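Local coordinates for protein glycoside hydrolase family 31 (Kribbella flavida DSM 17836, PDB 5X3I) that hydrolyses the alpha-1,3-glucosidic linkages of a cyclic tetrasaccharide derived from starch, releasing isomaltose inside the cell, at residues A[200-206]-A[246-251]; A[224-228]-A[238-242]; A[284-290]-A[524-528]. The protein carries 1 engineered substitution. All coordinates share one frame; numbering follows the deposited sequence.

Contact 1: A[200-206]-A[246-251]; sequences GRELDAV and RTWYSS
Asp-204 OD2 is gripped side-on by two nitrogens of Arg-246. Arg-246 NH2 lies 2.8 Å from Asp-204 OD2 and meets it nearly along its C-O axis. Arg-246 NE makes the longer bond to Asp-204 OD2, 3.2 Å, from the anti side but tilted well out of the carboxylate plane. The oxygen sits in the guanidinium plane, but the carboxylate itself is turned 52° against that plane. The Arg-246 chain is extended from CG to NE, which lets its guanidinium reach the acid. Val-206 CG1 packs over one guanidinium face. Asp-204 OD1 is held elsewhere, by the hydroxyl of Tyr-33, whose ring also makes a cation-pi contact with Arg-246.

The backbones form an antiparallel pair of strands. Leu-203 and Tyr-249 are a hydrogen-bonded pair, with Leu-203 N 2.9 Å from Tyr-249 O and Tyr-249 N 2.6 Å from Leu-203 O. Asp-204 and Trp-248 follow as a non-hydrogen-bonded pair, and Asp-204 CB lies 3.6 Å from Trp-248 CD1. On the other face, Leu-203 CD2 packs against Tyr-249 CB. The Tyr-249 hydroxyl donates to Thr-247 OG1, and a water joins Thr-247 OG1 to Ala-205 O.

At the far end, Gly-200 N gives an almost straight bond of 2.6 Å to Ser-251 OG. A second water links that hydroxyl to Arg-201 O.

Strand 202-205 is an outermost strand of its antiparallel sheet, in the galactose mutarotase-like domain. Ladder bonds, a salt bridge and waters all tie this edge segment to residues 246-251. With both carboxylate oxygens engaged, Asp-204 is probably held as the anion.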
ATOM      1  N   GLY A 200      22.715   0.715   2.691  1.00 26.42           N
ATOM      2  CA  GLY A 200      23.400  -0.400   2.061  1.00 24.42           C
ATOM      3  C   GLY A 200      22.537  -1.094   1.031  1.00 27.91           C
ATOM      4  O   GLY A 200      22.967  -2.042   0.381  1.00 27.91           O
ATOM      5  N   ARG A 201      21.314  -0.607   0.861  1.00 26.97           N
ATOM      6  CA  ARG A 201      20.352  -1.276  -0.002  1.00 26.07           C
ATOM      7  C   ARG A 201      20.011  -0.443  -1.214  1.00 24.11           C
ATOM      8  O   ARG A 201      20.133   0.772  -1.199  1.00 23.98           O
ATOM      9  CB  ARG A 201      19.058  -1.589   0.763  1.00 25.15           C
ATOM     10  CG  ARG A 201      19.237  -2.525   1.930  1.00 28.52           C
ATOM     11  CD  ARG A 201      17.918  -2.806   2.635  1.00 24.73           C
ATOM     12  NE  ARG A 201      18.097  -3.815   3.670  1.00 25.64           N
ATOM     13  CZ  ARG A 201      17.773  -5.091   3.525  1.00 26.29           C
ATOM     14  NH1 ARG A 201      17.234  -5.514   2.390  1.00 30.62           N
ATOM     15  NH2 ARG A 201      17.981  -5.941   4.516  1.00 31.24           N
ATOM     16  N   GLU A 202      19.585  -1.124  -2.266  1.00 23.50           N
ATOM     17  CA  GLU A 202      18.964  -0.474  -3.399  1.00 23.47           C
ATOM     18  C   GLU A 202      17.444  -0.585  -3.291  1.00 23.49           C
ATOM     19  O   GLU A 202      16.915  -1.663  -3.047  1.00 25.65           O
ATOM     20  CB  GLU A 202      19.444  -1.094  -4.705  1.00 24.61           C
ATOM     21  CG  GLU A 202      20.907  -0.829  -5.003  1.00 31.01           C
ATOM     22  CD  GLU A 202      21.337  -1.422  -6.319  1.00 39.78           C
ATOM     23  OE1 GLU A 202      22.107  -0.759  -7.041  1.00 49.50           O
ATOM     24  OE2 GLU A 202      20.905  -2.550  -6.631  1.00 41.72           O
ATOM     25  N   LEU A 203      16.758   0.534  -3.491  1.00 21.31           N
ATOM     26  CA  LEU A 203      15.301   0.588  -3.394  1.00 21.12           C
ATOM     27  C   LEU A 203      14.788   1.741  -4.233  1.00 21.80           C
ATOM     28  O   LEU A 203      15.570   2.593  -4.665  1.00 21.36           O
ATOM     29  CB  LEU A 203      14.840   0.743  -1.939  1.00 18.49           C
ATOM     30  CG  LEU A 203      15.142   2.062  -1.221  1.00 19.85           C
ATOM     31  CD1 LEU A 203      14.079   2.381  -0.168  1.00 18.39           C
ATOM     32  CD2 LEU A 203      16.504   2.021  -0.579  1.00 18.73           C
ATOM     33  N   ASP A 204      13.484   1.756  -4.500  1.00 21.25           N
ATOM     34  CA  ASP A 204      12.893   2.895  -5.181  1.00 16.83           C
ATOM     35  C   ASP A 204      11.562   3.307  -4.535  1.00 18.50           C
ATOM     36  O   ASP A 204      11.118   2.672  -3.593  1.00 21.19           O
ATOM     37  CB  ASP A 204      12.711   2.584  -6.670  1.00 18.28           C
ATOM     38  CG  ASP A 204      11.706   1.461  -6.950  1.00 20.89           C
ATOM     39  OD1 ASP A 204      11.208   0.793  -6.021  1.00 21.74           O
ATOM     40  OD2 ASP A 204      11.425   1.236  -8.144  1.00 25.17           O
ATOM     41  N   ALA A 205      10.964   4.394  -5.009  1.00 17.49           N
ATOM     42  CA  ALA A 205       9.648   4.760  -4.533  1.00 16.95           C
ATOM     43  C   ALA A 205       8.674   4.852  -5.686  1.00 15.94           C
ATOM     44  O   ALA A 205       8.641   5.856  -6.399  1.00 20.94           O
ATOM     45  CB  ALA A 205       9.723   6.081  -3.801  1.00 16.59           C
ATOM     46  N   VAL A 206       7.826   3.839  -5.811  1.00 16.42           N
ATOM     47  CA  VAL A 206       6.759   3.851  -6.791  1.00 14.96           C
ATOM     48  C   VAL A 206       5.610   2.977  -6.282  1.00 15.59           C
ATOM     49  O   VAL A 206       5.826   1.870  -5.780  1.00 16.44           O
ATOM     50  CB  VAL A 206       7.253   3.368  -8.191  1.00 16.44           C
ATOM     51  CG1 VAL A 206       7.857   1.964  -8.126  1.00 14.83           C
ATOM     52  CG2 VAL A 206       6.134   3.425  -9.203  1.00 14.94           C
ATOM     53  N   ARG A 246       8.679   8.812 -10.107  1.00 15.56           N
ATOM     54  CA  ARG A 246       9.514   7.744  -9.581  1.00 15.03           C
ATOM     55  C   ARG A 246      10.877   8.268  -9.116  1.00 18.56           C
ATOM     56  O   ARG A 246      11.450   9.175  -9.725  1.00 19.17           O
ATOM     57  CB  ARG A 246       9.683   6.648 -10.640  1.00 14.53           C
ATOM     58  CG  ARG A 246      10.252   5.325 -10.130  1.00 15.10           C
ATOM     59  CD  ARG A 246       9.948   4.185 -11.109  1.00 17.61           C
ATOM     60  NE  ARG A 246      10.370   2.880 -10.616  1.00 17.19           N
ATOM     61  CZ  ARG A 246      10.202   1.740 -11.281  1.00 17.82           C
ATOM     62  NH1 ARG A 246       9.620   1.745 -12.477  1.00 20.87           N
ATOM     63  NH2 ARG A 246      10.617   0.596 -10.753  1.00 17.62           N
ATOM     64  N   THR A 247      11.364   7.702  -8.017  1.00 18.76           N
ATOM     65  CA  THR A 247      12.700   7.970  -7.497  1.00 17.36           C
ATOM     66  C   THR A 247      13.370   6.664  -7.099  1.00 19.15           C
ATOM     67  O   THR A 247      12.684   5.709  -6.729  1.00 22.09           O
ATOM     68  CB  THR A 247      12.680   8.888  -6.262  1.00 20.17           C
ATOM     69  OG1 THR A 247      11.868   8.291  -5.238  1.00 20.71           O
ATOM     70  CG2 THR A 247      12.149  10.266  -6.608  1.00 14.94           C
ATOM     71  N   TRP A 248      14.700   6.638  -7.147  1.00 18.34           N
ATOM     72  CA  TRP A 248      15.499   5.447  -6.841  1.00 17.67           C
ATOM     73  C   TRP A 248      16.585   5.765  -5.815  1.00 19.14           C
ATOM     74  O   TRP A 248      17.100   6.872  -5.765  1.00 19.57           O
ATOM     75  CB  TRP A 248      16.165   4.881  -8.094  1.00 16.70           C
ATOM     76  CG  TRP A 248      15.266   4.383  -9.178  1.00 15.57           C
ATOM     77  CD1 TRP A 248      14.922   3.088  -9.426  1.00 14.28           C
ATOM     78  CD2 TRP A 248      14.645   5.164 -10.196  1.00 15.01           C
ATOM     79  NE1 TRP A 248      14.106   3.020 -10.524  1.00 14.09           N
ATOM     80  CE2 TRP A 248      13.923   4.281 -11.016  1.00 14.87           C
ATOM     81  CE3 TRP A 248      14.629   6.525 -10.496  1.00 15.06           C
ATOM     82  CZ2 TRP A 248      13.188   4.717 -12.110  1.00 17.81           C
ATOM     83  CZ3 TRP A 248      13.897   6.952 -11.580  1.00 15.28           C
ATOM     84  CH2 TRP A 248      13.190   6.052 -12.375  1.00 16.24           C
ATOM     85  N   TYR A 249      16.948   4.780  -5.011  1.00 21.46           N
ATOM     86  CA  TYR A 249      17.870   5.010  -3.913  1.00 20.44           C
ATOM     87  C   TYR A 249      18.888   3.893  -3.806  1.00 21.47           C
ATOM     88  O   TYR A 249      18.558   2.722  -3.985  1.00 24.75           O
ATOM     89  CB  TYR A 249      17.097   5.155  -2.596  1.00 20.18           C
ATOM     90  CG  TYR A 249      16.080   6.256  -2.657  1.00 18.39           C
ATOM     91  CD1 TYR A 249      14.796   6.012  -3.115  1.00 18.18           C
ATOM     92  CD2 TYR A 249      16.410   7.546  -2.291  1.00 17.81           C
ATOM     93  CE1 TYR A 249      13.870   7.014  -3.192  1.00 16.17           C
ATOM     94  CE2 TYR A 249      15.489   8.558  -2.365  1.00 18.09           C
ATOM     95  CZ  TYR A 249      14.216   8.283  -2.811  1.00 16.95           C
ATOM     96  OH  TYR A 249      13.299   9.289  -2.909  1.00 16.63           O
ATOM     97  N   SER A 250      20.135   4.264  -3.546  1.00 23.24           N
ATOM     98  CA  SER A 250      21.160   3.288  -3.217  1.00 23.64           C
ATOM     99  C   SER A 250      22.189   3.916  -2.298  1.00 22.52           C
ATOM    100  O   SER A 250      22.519   5.090  -2.422  1.00 28.22           O
ATOM    101  CB  SER A 250      21.832   2.743  -4.480  1.00 27.10           C
ATOM    102  OG  SER A 250      22.523   3.777  -5.146  1.00 29.84           O
ATOM    103  N   SER A 251      22.705   3.139  -1.367  1.00 23.44           N
ATOM    104  CA  SER A 251      23.755   3.671  -0.520  1.00 27.54           C
ATOM    105  C   SER A 251      24.909   2.678  -0.427  1.00 28.87           C
ATOM    106  O   SER A 251      24.718   1.471  -0.327  1.00 29.25           O
ATOM    107  CB  SER A 251      23.213   4.034   0.869  1.00 24.85           C
ATOM    108  OG  SER A 251      22.523   2.952   1.460  1.00 27.58           O
TER
HETATM  109  O   HOH W   1      19.947   2.972   0.596  1.00 25.61           O
HETATM  110  O   HOH W   2       9.121   8.723  -5.747  1.00 18.65           O

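Contact 2: A[224-228]-A[238-242]; sequences MPFAH and GFHVR
Pro-225 O accepts a backbone hydrogen bond from Val-241 N at 3.0 Å, at one end of the antiparallel hairpin of strands 223-230 and 237-241. Further along, Ala-227 and Phe-239 form a hydrogen-bonded pair. Ala-227 N reaches Phe-239 O at 3.2 Å, and the return bond from Phe-239 N to Ala-227 O has the same length. Phe-226 with His-240 and His-228 with Gly-238 are the non-hydrogen-bonded pairs on either side. Pro-225 is the centre of an inverse gamma turn, where the chain turns a corner.

Weaker polar contacts supplement the ladder. Phe-226 CA points a hydrogen at Phe-239 O, 3.2 Å away. His-240 CA does the same toward Pro-225 O. Pro-225 O also lies at the edge of the imidazole, in its plane, 3.4 Å from His-240 CD2. The Pro-225 ring and the His-240 side chain lie side by side and point the same way.

The apolar packing is mostly on the face of Ala-227 and Phe-239. With Phe-239 CG set between the backbone N and the carbonyl carbon (chi1 67°), the ring folds back over the neighbouring strand. One ring face then lies over Ala-227 N, and Phe-239 CE2 comes 3.9 Å from Ala-227 CB. At the corner, Pro-225 CB meets Val-241 CB at 4.1 Å.

All the touching residues are buried. Strands 185-188 and 267-274 flank the hairpin in a mixed sheet. On the Phe-226 and His-240 face lies helix 277-288, whose Phe-284 stacks on Phe-226 and meets His-240 edge-to-face. The opposite face, with Phe-239 and Val-241, packs on Tyr-249 of strand 247-252.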
ATOM      1  N   MET A 224       7.223   6.586   0.038  1.00 15.69           N
ATOM      2  CA  MET A 224       7.390   8.042   0.003  1.00 13.84           C
ATOM      3  C   MET A 224       8.864   8.431  -0.242  1.00 14.18           C
ATOM      4  O   MET A 224       9.754   7.832   0.331  1.00 14.34           O
ATOM      5  CB  MET A 224       6.932   8.698   1.306  1.00 11.96           C
ATOM      6  CG  MET A 224       5.563   8.299   1.819  1.00 16.38           C
ATOM      7  SD  MET A 224       5.170   9.234   3.307  1.00 18.32           S
ATOM      8  CE  MET A 224       3.622   8.413   3.757  1.00 15.82           C
ATOM      9  N   PRO A 225       9.110   9.482  -1.034  1.00 14.65           N
ATOM     10  CA  PRO A 225      10.500   9.917  -1.242  1.00 16.92           C
ATOM     11  C   PRO A 225      10.990  10.734  -0.053  1.00 16.35           C
ATOM     12  O   PRO A 225      11.276  11.913  -0.185  1.00 19.53           O
ATOM     13  CB  PRO A 225      10.412  10.770  -2.500  1.00 15.77           C
ATOM     14  CG  PRO A 225       9.027  11.327  -2.475  1.00 14.25           C
ATOM     15  CD  PRO A 225       8.163  10.265  -1.843  1.00 13.20           C
ATOM     16  N   PHE A 226      11.019  10.113   1.112  1.00 15.92           N
ATOM     17  CA  PHE A 226      11.360  10.806   2.346  1.00 16.67           C
ATOM     18  C   PHE A 226      12.017   9.825   3.288  1.00 18.28           C
ATOM     19  O   PHE A 226      11.644   8.665   3.322  1.00 19.18           O
ATOM     20  CB  PHE A 226      10.118  11.433   3.005  1.00 14.34           C
ATOM     21  CG  PHE A 226      10.283  11.686   4.489  1.00 15.56           C
ATOM     22  CD1 PHE A 226      10.787  12.892   4.946  1.00 14.47           C
ATOM     23  CD2 PHE A 226       9.970  10.707   5.417  1.00 14.72           C
ATOM     24  CE1 PHE A 226      10.957  13.125   6.302  1.00 16.01           C
ATOM     25  CE2 PHE A 226      10.144  10.937   6.779  1.00 15.77           C
ATOM     26  CZ  PHE A 226      10.642  12.145   7.216  1.00 15.81           C
ATOM     27  N   ALA A 227      12.996  10.286   4.054  1.00 19.35           N
ATOM     28  CA  ALA A 227      13.623   9.433   5.057  1.00 17.70           C
ATOM     29  C   ALA A 227      14.317  10.232   6.149  1.00 17.88           C
ATOM     30  O   ALA A 227      14.710  11.375   5.942  1.00 19.88           O
ATOM     31  CB  ALA A 227      14.619   8.501   4.406  1.00 16.98           C
ATOM     32  N   HIS A 228      14.501   9.589   7.295  1.00 19.04           N
ATOM     33  CA  HIS A 228      15.323  10.130   8.360  1.00 18.40           C
ATOM     34  C   HIS A 228      16.779   9.766   8.086  1.00 21.49           C
ATOM     35  O   HIS A 228      17.073   8.644   7.679  1.00 20.89           O
ATOM     36  CB  HIS A 228      14.907   9.565   9.728  1.00 19.27           C
ATOM     37  CG  HIS A 228      13.553  10.004  10.191  1.00 18.50           C
ATOM     38  ND1 HIS A 228      13.366  11.060  11.055  1.00 17.86           N
ATOM     39  CD2 HIS A 228      12.319   9.521   9.916  1.00 15.78           C
ATOM     40  CE1 HIS A 228      12.077  11.218  11.284  1.00 16.65           C
ATOM     41  NE2 HIS A 228      11.419  10.295  10.607  1.00 17.11           N
ATOM     42  N   GLY A 238      16.671  15.004   7.985  1.00 21.16           N
ATOM     43  CA  GLY A 238      15.891  14.233   7.041  1.00 19.50           C
ATOM     44  C   GLY A 238      15.660  15.002   5.762  1.00 19.65           C
ATOM     45  O   GLY A 238      15.845  16.211   5.718  1.00 23.29           O
ATOM     46  N   PHE A 239      15.236  14.300   4.722  1.00 20.69           N
ATOM     47  CA  PHE A 239      15.019  14.915   3.422  1.00 19.33           C
ATOM     48  C   PHE A 239      13.717  14.444   2.788  1.00 18.00           C
ATOM     49  O   PHE A 239      13.270  13.335   3.019  1.00 20.16           O
ATOM     50  CB  PHE A 239      16.183  14.596   2.475  1.00 18.16           C
ATOM     51  CG  PHE A 239      16.267  13.142   2.095  1.00 19.21           C
ATOM     52  CD1 PHE A 239      15.650  12.673   0.947  1.00 16.49           C
ATOM     53  CD2 PHE A 239      16.946  12.245   2.896  1.00 17.45           C
ATOM     54  CE1 PHE A 239      15.718  11.340   0.607  1.00 18.30           C
ATOM     55  CE2 PHE A 239      17.014  10.912   2.560  1.00 16.98           C
ATOM     56  CZ  PHE A 239      16.398  10.459   1.412  1.00 17.78           C
ATOM     57  N   HIS A 240      13.137  15.303   1.968  1.00 18.72           N
ATOM     58  CA  HIS A 240      12.004  14.950   1.139  1.00 16.75           C
ATOM     59  C   HIS A 240      12.265  15.437  -0.276  1.00 17.55           C
ATOM     60  O   HIS A 240      12.409  16.629  -0.504  1.00 19.57           O
ATOM     61  CB  HIS A 240      10.718  15.567   1.693  1.00 16.23           C
ATOM     62  CG  HIS A 240       9.551  15.487   0.766  1.00 15.01           C
ATOM     63  ND1 HIS A 240       8.593  16.474   0.691  1.00 15.38           N
ATOM     64  CD2 HIS A 240       9.169  14.531  -0.112  1.00 16.19           C
ATOM     65  CE1 HIS A 240       7.683  16.139  -0.199  1.00 13.48           C
ATOM     66  NE2 HIS A 240       8.007  14.959  -0.698  1.00 14.27           N
ATOM     67  N   VAL A 241      12.320  14.516  -1.226  1.00 18.94           N
ATOM     68  CA  VAL A 241      12.422  14.918  -2.619  1.00 17.60           C
ATOM     69  C   VAL A 241      11.036  15.336  -3.062  1.00 18.42           C
ATOM     70  O   VAL A 241      10.116  14.510  -3.021  1.00 19.87           O
ATOM     71  CB  VAL A 241      12.926  13.785  -3.509  1.00 16.73           C
ATOM     72  CG1 VAL A 241      13.165  14.289  -4.916  1.00 18.00           C
ATOM     73  CG2 VAL A 241      14.185  13.161  -2.917  1.00 20.68           C
ATOM     74  N   ARG A 242      10.839  16.571  -3.514  1.00 18.78           N
ATOM     75  CA  ARG A 242       9.454  16.893  -3.737  1.00 17.21           C
ATOM     76  C   ARG A 242       9.102  16.563  -5.171  1.00 19.49           C
ATOM     77  O   ARG A 242       9.161  17.400  -6.056  1.00 22.83           O
ATOM     78  CB  ARG A 242       9.210  18.386  -3.474  1.00 17.55           C
ATOM     79  CG  ARG A 242       9.617  18.867  -2.091  1.00 16.84           C
ATOM     80  CD  ARG A 242       9.621  20.383  -1.992  1.00 17.97           C
ATOM     81  NE  ARG A 242       9.700  20.818  -0.600  1.00 21.74           N
ATOM     82  CZ  ARG A 242       9.996  22.052  -0.209  1.00 26.84           C
ATOM     83  NH1 ARG A 242      10.259  22.988  -1.113  1.00 29.17           N
ATOM     84  NH2 ARG A 242      10.034  22.351   1.085  1.00 23.12           N
TER

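Contact 3: A[284-290]-A[524-528]; sequences FLDEVGR and TGSQA
Val-288 CG1 meets Thr-524 CG2 at 3.5 Å where the end of helix 277-288 packs against a loop of the TIM barrel. The loop, with its short 3-10 segment 526-528, links barrel strands 517-519 and 531-533. The tight part is a set of apolar side chains packed against Thr-524 CG2 and the amide of Gln-527. The Gln-527 chain bends at chi2 (93°), which swings its amide in among Phe-284, Leu-285 and Val-288. Phe-284 CE2 comes within 3.3 Å of Gln-527 NE2, with ring and amide planes 64° apart. Leu-285 CD2 packs 3.6 Å from Gln-527 NE2, and Val-288 CG2 lies over the centre of the Phe-284 ring. Gln-527 is buried, and its NE2 donates to Cys-557 O in a hydrogen bond.

The other side is looser and wetter. Gly-289 leaves the helix with positive phi. Val-288 O faces Gly-525 CA in a CA-H...O contact, and a water bound to Gly-525 O reaches Val-288 O only weakly. Arg-290 turns its guanidinium back to the exposed Asp-286, and its NE pairs with Asp-651. On this side the two backbones meet through a CA-H...O contact, Ala-528 CA to Arg-290 O, 3.3 Å.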
ATOM      1  N   PHE A 284       8.427  17.625   7.742  1.00 16.97           N
ATOM      2  CA  PHE A 284       7.826  16.866   6.646  1.00 16.24           C
ATOM      3  C   PHE A 284       6.293  16.996   6.665  1.00 15.51           C
ATOM      4  O   PHE A 284       5.687  17.379   5.673  1.00 17.89           O
ATOM      5  CB  PHE A 284       8.250  15.395   6.732  1.00 15.07           C
ATOM      6  CG  PHE A 284       7.765  14.528   5.587  1.00 16.34           C
ATOM      7  CD1 PHE A 284       7.896  14.939   4.273  1.00 14.90           C
ATOM      8  CD2 PHE A 284       7.214  13.280   5.838  1.00 14.54           C
ATOM      9  CE1 PHE A 284       7.475  14.134   3.237  1.00 14.93           C
ATOM     10  CE2 PHE A 284       6.787  12.475   4.809  1.00 14.62           C
ATOM     11  CZ  PHE A 284       6.917  12.897   3.509  1.00 15.46           C
ATOM     12  N   LEU A 285       5.676  16.713   7.807  1.00 18.40           N
ATOM     13  CA  LEU A 285       4.212  16.660   7.873  1.00 15.84           C
ATOM     14  C   LEU A 285       3.585  18.051   7.764  1.00 17.11           C
ATOM     15  O   LEU A 285       2.520  18.201   7.178  1.00 19.35           O
ATOM     16  CB  LEU A 285       3.756  15.955   9.156  1.00 15.27           C
ATOM     17  CG  LEU A 285       4.227  14.505   9.350  1.00 17.50           C
ATOM     18  CD1 LEU A 285       3.497  13.815  10.507  1.00 16.20           C
ATOM     19  CD2 LEU A 285       4.110  13.693   8.069  1.00 15.64           C
ATOM     20  N   ASP A 286       4.252  19.071   8.306  1.00 20.70           N
ATOM     21  CA  ASP A 286       3.817  20.454   8.101  1.00 18.25           C
ATOM     22  C   ASP A 286       3.708  20.765   6.617  1.00 18.59           C
ATOM     23  O   ASP A 286       2.849  21.526   6.186  1.00 19.35           O
ATOM     24  CB  ASP A 286       4.778  21.455   8.748  1.00 20.63           C
ATOM     25  CG  ASP A 286       4.477  21.695  10.215  1.00 25.17           C
ATOM     26  OD1 ASP A 286       3.467  21.156  10.706  1.00 22.47           O
ATOM     27  OD2 ASP A 286       5.259  22.417  10.873  1.00 26.41           O
ATOM     28  N   GLU A 287       4.628  20.201   5.847  1.00 19.25           N
ATOM     29  CA  GLU A 287       4.633  20.388   4.410  1.00 17.67           C
ATOM     30  C   GLU A 287       3.621  19.512   3.661  1.00 17.10           C
ATOM     31  O   GLU A 287       2.909  19.998   2.800  1.00 19.01           O
ATOM     32  CB  GLU A 287       6.050  20.117   3.883  1.00 17.87           C
ATOM     33  CG  GLU A 287       6.243  20.318   2.399  1.00 19.66           C
ATOM     34  CD  GLU A 287       7.676  20.007   1.946  1.00 22.08           C
ATOM     35  OE1 GLU A 287       7.823  19.422   0.857  1.00 23.26           O
ATOM     36  OE2 GLU A 287       8.637  20.333   2.685  1.00 23.30           O
ATOM     37  N   VAL A 288       3.610  18.213   3.935  1.00 18.60           N
ATOM     38  CA  VAL A 288       2.779  17.313   3.129  1.00 16.85           C
ATOM     39  C   VAL A 288       1.439  16.850   3.733  1.00 18.01           C
ATOM     40  O   VAL A 288       0.643  16.209   3.056  1.00 20.80           O
ATOM     41  CB  VAL A 288       3.586  16.087   2.726  1.00 15.70           C
ATOM     42  CG1 VAL A 288       4.914  16.549   2.108  1.00 15.33           C
ATOM     43  CG2 VAL A 288       3.837  15.187   3.919  1.00 15.60           C
ATOM     44  N   GLY A 289       1.165  17.225   4.972  1.00 20.87           N
ATOM     45  CA  GLY A 289      -0.024  16.742   5.647  1.00 16.89           C
ATOM     46  C   GLY A 289       0.185  15.768   6.788  1.00 17.22           C
ATOM     47  O   GLY A 289       1.235  15.134   6.925  1.00 13.66           O
ATOM     48  N   ARG A 290      -0.862  15.658   7.609  1.00 16.58           N
ATOM     49  CA  ARG A 290      -0.798  15.034   8.919  1.00 15.48           C
ATOM     50  C   ARG A 290      -2.156  14.393   9.281  1.00 15.35           C
ATOM     51  O   ARG A 290      -3.195  14.838   8.815  1.00 15.02           O
ATOM     52  CB  ARG A 290      -0.397  16.089   9.959  1.00 17.52           C
ATOM     53  CG  ARG A 290      -0.306  15.631  11.392  1.00 16.36           C
ATOM     54  CD  ARG A 290      -0.029  16.816  12.320  1.00 18.01           C
ATOM     55  NE  ARG A 290       1.378  17.213  12.322  1.00 19.84           N
ATOM     56  CZ  ARG A 290       1.849  18.316  11.750  1.00 18.33           C
ATOM     57  NH1 ARG A 290       1.038  19.151  11.117  1.00 18.02           N
ATOM     58  NH2 ARG A 290       3.140  18.585  11.817  1.00 21.49           N
ATOM     59  N   THR A 524       3.119  10.133  -0.568  1.00 18.78           N
ATOM     60  CA  THR A 524       3.259  11.379   0.159  1.00 14.48           C
ATOM     61  C   THR A 524       1.907  12.091   0.239  1.00 16.28           C
ATOM     62  O   THR A 524       1.244  12.274  -0.768  1.00 14.37           O
ATOM     63  CB  THR A 524       4.284  12.322  -0.548  1.00 16.54           C
ATOM     64  OG1 THR A 524       5.552  11.662  -0.693  1.00 14.93           O
ATOM     65  CG2 THR A 524       4.456  13.606   0.234  1.00 17.12           C
ATOM     66  N   GLY A 525       1.508  12.491   1.441  1.00 15.64           N
ATOM     67  CA  GLY A 525       0.215  13.124   1.634  1.00 14.24           C
ATOM     68  C   GLY A 525      -0.872  12.199   2.172  1.00 16.43           C
ATOM     69  O   GLY A 525      -1.852  12.675   2.741  1.00 15.74           O
ATOM     70  N   SER A 526      -0.698  10.889   2.013  1.00 15.24           N
ATOM     71  CA  SER A 526      -1.665   9.922   2.534  1.00 15.11           C
ATOM     72  C   SER A 526      -1.844   9.997   4.060  1.00 16.10           C
ATOM     73  O   SER A 526      -2.847   9.519   4.591  1.00 16.05           O
ATOM     74  CB  SER A 526      -1.272   8.496   2.138  1.00 13.81           C
ATOM     75  OG  SER A 526      -1.565   8.255   0.785  1.00 12.69           O
ATOM     76  N   GLN A 527      -0.883  10.608   4.747  1.00 15.76           N
ATOM     77  CA  GLN A 527      -0.937  10.774   6.198  1.00 13.48           C
ATOM     78  C   GLN A 527      -2.265  11.404   6.649  1.00 13.78           C
ATOM     79  O   GLN A 527      -2.770  11.098   7.719  1.00 13.27           O
ATOM     80  CB  GLN A 527       0.228  11.643   6.700  1.00 14.31           C
ATOM     81  CG  GLN A 527       1.643  11.067   6.514  1.00 11.73           C
ATOM     82  CD  GLN A 527       2.297  11.521   5.215  1.00 14.18           C
ATOM     83  OE1 GLN A 527       1.610  11.820   4.245  1.00 17.28           O
ATOM     84  NE2 GLN A 527       3.636  11.574   5.198  1.00 14.98           N
ATOM     85  N   ALA A 528      -2.809  12.286   5.825  1.00 13.08           N
ATOM     86  CA  ALA A 528      -4.004  13.021   6.189  1.00 15.52           C
ATOM     87  C   ALA A 528      -5.286  12.211   6.009  1.00 12.95           C
ATOM     88  O   ALA A 528      -6.349  12.669   6.398  1.00 14.59           O
ATOM     89  CB  ALA A 528      -4.090  14.313   5.381  1.00 15.28           C
TER
HETATM   90  O   HOH W   3      -2.569  15.217   2.337  1.00 29.42           O

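Overall arrangement
Contact 2 is fully buried; contacts 1 and 3 are each partly exposed. Contacts 1 and 2 are both antiparallel strand pairings of the mutarotase-like domain, but in different sheets. Their facing side chains meet: the Tyr-249 hydroxyl packs on Pro-225. Contact 1 adds charge and water at a sheet edge, whereas contact 2 adds aromatic and apolar packing to its ladder. Contact 3 joins a helix end to a barrel loop by side-chain packing and two backbone CA-H...O contacts. It touches contact 2 through Arg-242 and Glu-287, a salt bridge, and through Met-224 and Gln-527. Contacts 1 and 3 do not touch, centres about 21 Å apart; contact 2 touches both, its centre about 12 and 11 Å from theirs.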